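PDB 4QYI: hypoxanthine phosphoribosyltransferase from Bacillus anthracis, which catalyses the transfer of a phosphoribosyl group from phosphoribosyl pyrophosphate to hypoxanthine or guanine in purine salvage. Local coordinates for the interface of chains A and B. Numbering follows the deposited sequence. Chains: chain A, Hypoxanthine phosphoribosyltransferase; chain B, Hypoxanthine phosphoribosyltransferase.

The interface of chains A and B. Residues chain A 49, 52-53, 56, 158, 169-170; chain B 52-53, 56.
Helix 48-55 of chain A, with A:Arg56 just past its end, meets helix 48-55 and B:Arg56 of chain B. Loop residues A:Tyr158 and A:Pro170 also touch B:Arg56, the tyrosine near its NH1 and the proline beside its CD. The two chains are copies of one protein, and the core of the contact is nearly symmetric. B:Arg56 grips A:Asp53, and A:Arg56 grips B:Asp53, end-on and tip to tip. B:Arg56 NH1 donates a hydrogen bond to A:Asp53 OD2 at 2.9 Å, using the syn lone pair of that oxygen, and the pair is also a salt bridge. B:Arg56 NH2 reaches A:Asp53 OD1 at 3.0 Å, nearly straight at the hydrogen (167°). The guanidinium and carboxylate planes are nearly coplanar, 26° apart.

Both arginine chains bend at chi3 (-76° in B:Arg56), which turns NE back toward its own helix. B:Arg56 NE then donates to the backbone oxygen B:Ala52 O at 3.0 Å, from above the carbonyl plane. This bond probably helps hold the guanidinium in place for A:Asp53. A:Arg56 NH2 also forms a salt bridge to A:Asp53 OD1, and B:Arg56 NH2 to B:Asp53 OD1, though the hydrogen bond there is weak. The paired charges probably offset the repulsion between the two nearby carboxylates.

A:Val49 lays CG1 over one face of the B:Arg56 guanidinium, 3.6 Å from CZ, offset toward the rim. A:Pro170 packs beside the B:Arg56 chain, its CA 4.1 Å from CD. Between the helices, A:Ala52 CB touches B:Ala52 CB at 3.9 Å. The pairing suits a dimer, as is common in this family, but the structure alone does not prove it. A:Tyr158 OH donates to A:Asp53 OD2 at 2.6 Å, on the anti side of that oxygen and tilted out of the carboxylate plane.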
ATOM      1  N   VAL A  49       0.616  -2.867   4.116  1.00 49.50           N
ATOM      2  CA  VAL A  49       1.886  -2.848   4.853  1.00 51.25           C
ATOM      3  C   VAL A  49       2.582  -4.185   4.672  1.00 50.27           C
ATOM      4  O   VAL A  49       3.752  -4.251   4.343  1.00 50.15           O
ATOM      5  CB  VAL A  49       1.679  -2.521   6.345  1.00 52.99           C
ATOM      6  CG1 VAL A  49       2.992  -2.619   7.087  1.00 55.05           C
ATOM      7  CG2 VAL A  49       1.075  -1.132   6.509  1.00 53.93           C
ATOM      8  N   ALA A  52       3.942  -4.430   1.133  1.00 48.31           N
ATOM      9  CA  ALA A  52       5.138  -3.624   0.951  1.00 50.63           C
ATOM     10  C   ALA A  52       6.361  -4.377   1.507  1.00 51.28           C
ATOM     11  O   ALA A  52       7.396  -4.424   0.866  1.00 51.46           O
ATOM     12  CB  ALA A  52       4.990  -2.270   1.641  1.00 51.02           C
ATOM     13  N   ASP A  53       6.222  -4.991   2.684  1.00 53.89           N
ATOM     14  CA  ASP A  53       7.342  -5.707   3.290  1.00 56.63           C
ATOM     15  C   ASP A  53       7.635  -7.031   2.596  1.00 57.26           C
ATOM     16  O   ASP A  53       8.794  -7.377   2.368  1.00 55.40           O
ATOM     17  CB  ASP A  53       7.089  -5.988   4.772  1.00 59.64           C
ATOM     18  CG  ASP A  53       7.135  -4.733   5.633  1.00 61.26           C
ATOM     19  OD1 ASP A  53       7.555  -3.647   5.158  1.00 57.15           O
ATOM     20  OD2 ASP A  53       6.762  -4.860   6.811  1.00 65.33           O
ATOM     21  N   ARG A  56       9.520  -6.858  -0.937  1.00 52.91           N
ATOM     22  CA  ARG A  56      10.904  -6.419  -0.850  1.00 55.28           C
ATOM     23  C   ARG A  56      11.888  -7.548  -0.520  1.00 57.37           C
ATOM     24  O   ARG A  56      13.087  -7.369  -0.655  1.00 56.14           O
ATOM     25  CB  ARG A  56      11.050  -5.233   0.103  1.00 56.78           C
ATOM     26  CG  ARG A  56      10.569  -3.948  -0.540  1.00 55.81           C
ATOM     27  CD  ARG A  56      10.770  -2.756   0.354  1.00 55.90           C
ATOM     28  NE  ARG A  56       9.784  -2.736   1.414  1.00 56.81           N
ATOM     29  CZ  ARG A  56       9.681  -1.791   2.339  1.00 57.00           C
ATOM     30  NH1 ARG A  56      10.552  -0.780   2.364  1.00 58.15           N
ATOM     31  NH2 ARG A  56       8.715  -1.870   3.245  1.00 54.83           N
ATOM     32  N   TYR A 158      -0.042  -2.886  11.930  1.00 63.27           N
ATOM     33  CA  TYR A 158       0.594  -3.408  10.725  1.00 61.14           C
ATOM     34  C   TYR A 158      -0.395  -3.433   9.535  1.00 59.28           C
ATOM     35  O   TYR A 158      -0.532  -4.437   8.841  1.00 56.39           O
ATOM     36  CB  TYR A 158       1.167  -4.811  11.035  1.00 62.53           C
ATOM     37  CG  TYR A 158       2.213  -5.320  10.059  1.00 62.84           C
ATOM     38  CD1 TYR A 158       3.535  -4.861  10.111  1.00 63.38           C
ATOM     39  CD2 TYR A 158       1.902  -6.295   9.121  1.00 63.93           C
ATOM     40  CE1 TYR A 158       4.492  -5.329   9.223  1.00 60.55           C
ATOM     41  CE2 TYR A 158       2.859  -6.781   8.239  1.00 62.22           C
ATOM     42  CZ  TYR A 158       4.148  -6.297   8.299  1.00 59.87           C
ATOM     43  OH  TYR A 158       5.068  -6.780   7.400  1.00 59.38           O
ATOM     44  N   LEU A 169       0.545   1.086  13.584  1.00 65.84           N
ATOM     45  CA  LEU A 169       1.374   0.427  14.581  1.00 66.32           C
ATOM     46  C   LEU A 169       2.342  -0.525  13.877  1.00 63.08           C
ATOM     47  O   LEU A 169       1.956  -1.208  12.941  1.00 61.43           O
ATOM     48  CB  LEU A 169       0.531  -0.378  15.565  1.00 68.44           C
ATOM     49  CG  LEU A 169      -0.562   0.392  16.297  1.00 72.57           C
ATOM     50  CD1 LEU A 169      -1.299  -0.533  17.251  1.00 74.74           C
ATOM     51  CD2 LEU A 169       0.005   1.581  17.057  1.00 73.85           C
ATOM     52  N   PRO A 170       3.609  -0.578  14.320  1.00 64.27           N
ATOM     53  CA  PRO A 170       4.559  -1.490  13.683  1.00 61.39           C
ATOM     54  C   PRO A 170       4.461  -2.937  14.169  1.00 61.79           C
ATOM     55  O   PRO A 170       5.206  -3.809  13.702  1.00 61.16           O
ATOM     56  CB  PRO A 170       5.907  -0.889  14.053  1.00 63.98           C
ATOM     57  CG  PRO A 170       5.667  -0.210  15.363  1.00 66.64           C
ATOM     58  CD  PRO A 170       4.272   0.345  15.264  1.00 66.11           C
TER
ATOM     59  N   ALA B  52       3.874   3.124   3.696  1.00 56.24           N
ATOM     60  CA  ALA B  52       3.930   2.058   4.691  1.00 56.82           C
ATOM     61  C   ALA B  52       5.089   2.298   5.675  1.00 57.22           C
ATOM     62  O   ALA B  52       4.908   2.154   6.873  1.00 59.14           O
ATOM     63  CB  ALA B  52       4.078   0.692   4.018  1.00 53.59           C
ATOM     64  N   ASP B  53       6.263   2.681   5.173  1.00 56.61           N
ATOM     65  CA  ASP B  53       7.416   2.904   6.045  1.00 59.23           C
ATOM     66  C   ASP B  53       7.282   4.193   6.845  1.00 61.45           C
ATOM     67  O   ASP B  53       7.605   4.227   8.015  1.00 64.57           O
ATOM     68  CB  ASP B  53       8.711   2.967   5.242  1.00 59.98           C
ATOM     69  CG  ASP B  53       9.130   1.622   4.682  1.00 60.04           C
ATOM     70  OD1 ASP B  53       8.539   0.570   5.046  1.00 60.75           O
ATOM     71  OD2 ASP B  53      10.078   1.636   3.869  1.00 59.57           O
ATOM     72  N   ARG B  56       4.781   4.172   9.976  1.00 66.32           N
ATOM     73  CA  ARG B  56       5.224   3.342  11.092  1.00 68.04           C
ATOM     74  C   ARG B  56       6.189   4.052  12.028  1.00 70.24           C
ATOM     75  O   ARG B  56       6.451   3.568  13.111  1.00 71.49           O
ATOM     76  CB  ARG B  56       5.779   2.005  10.598  1.00 68.08           C
ATOM     77  CG  ARG B  56       4.653   1.066  10.197  1.00 67.56           C
ATOM     78  CD  ARG B  56       5.158  -0.294   9.767  1.00 66.65           C
ATOM     79  NE  ARG B  56       5.729  -0.232   8.427  1.00 64.43           N
ATOM     80  CZ  ARG B  56       6.249  -1.261   7.778  1.00 62.30           C
ATOM     81  NH1 ARG B  56       6.289  -2.457   8.351  1.00 62.80           N
ATOM     82  NH2 ARG B  56       6.735  -1.083   6.551  1.00 61.26           N
TER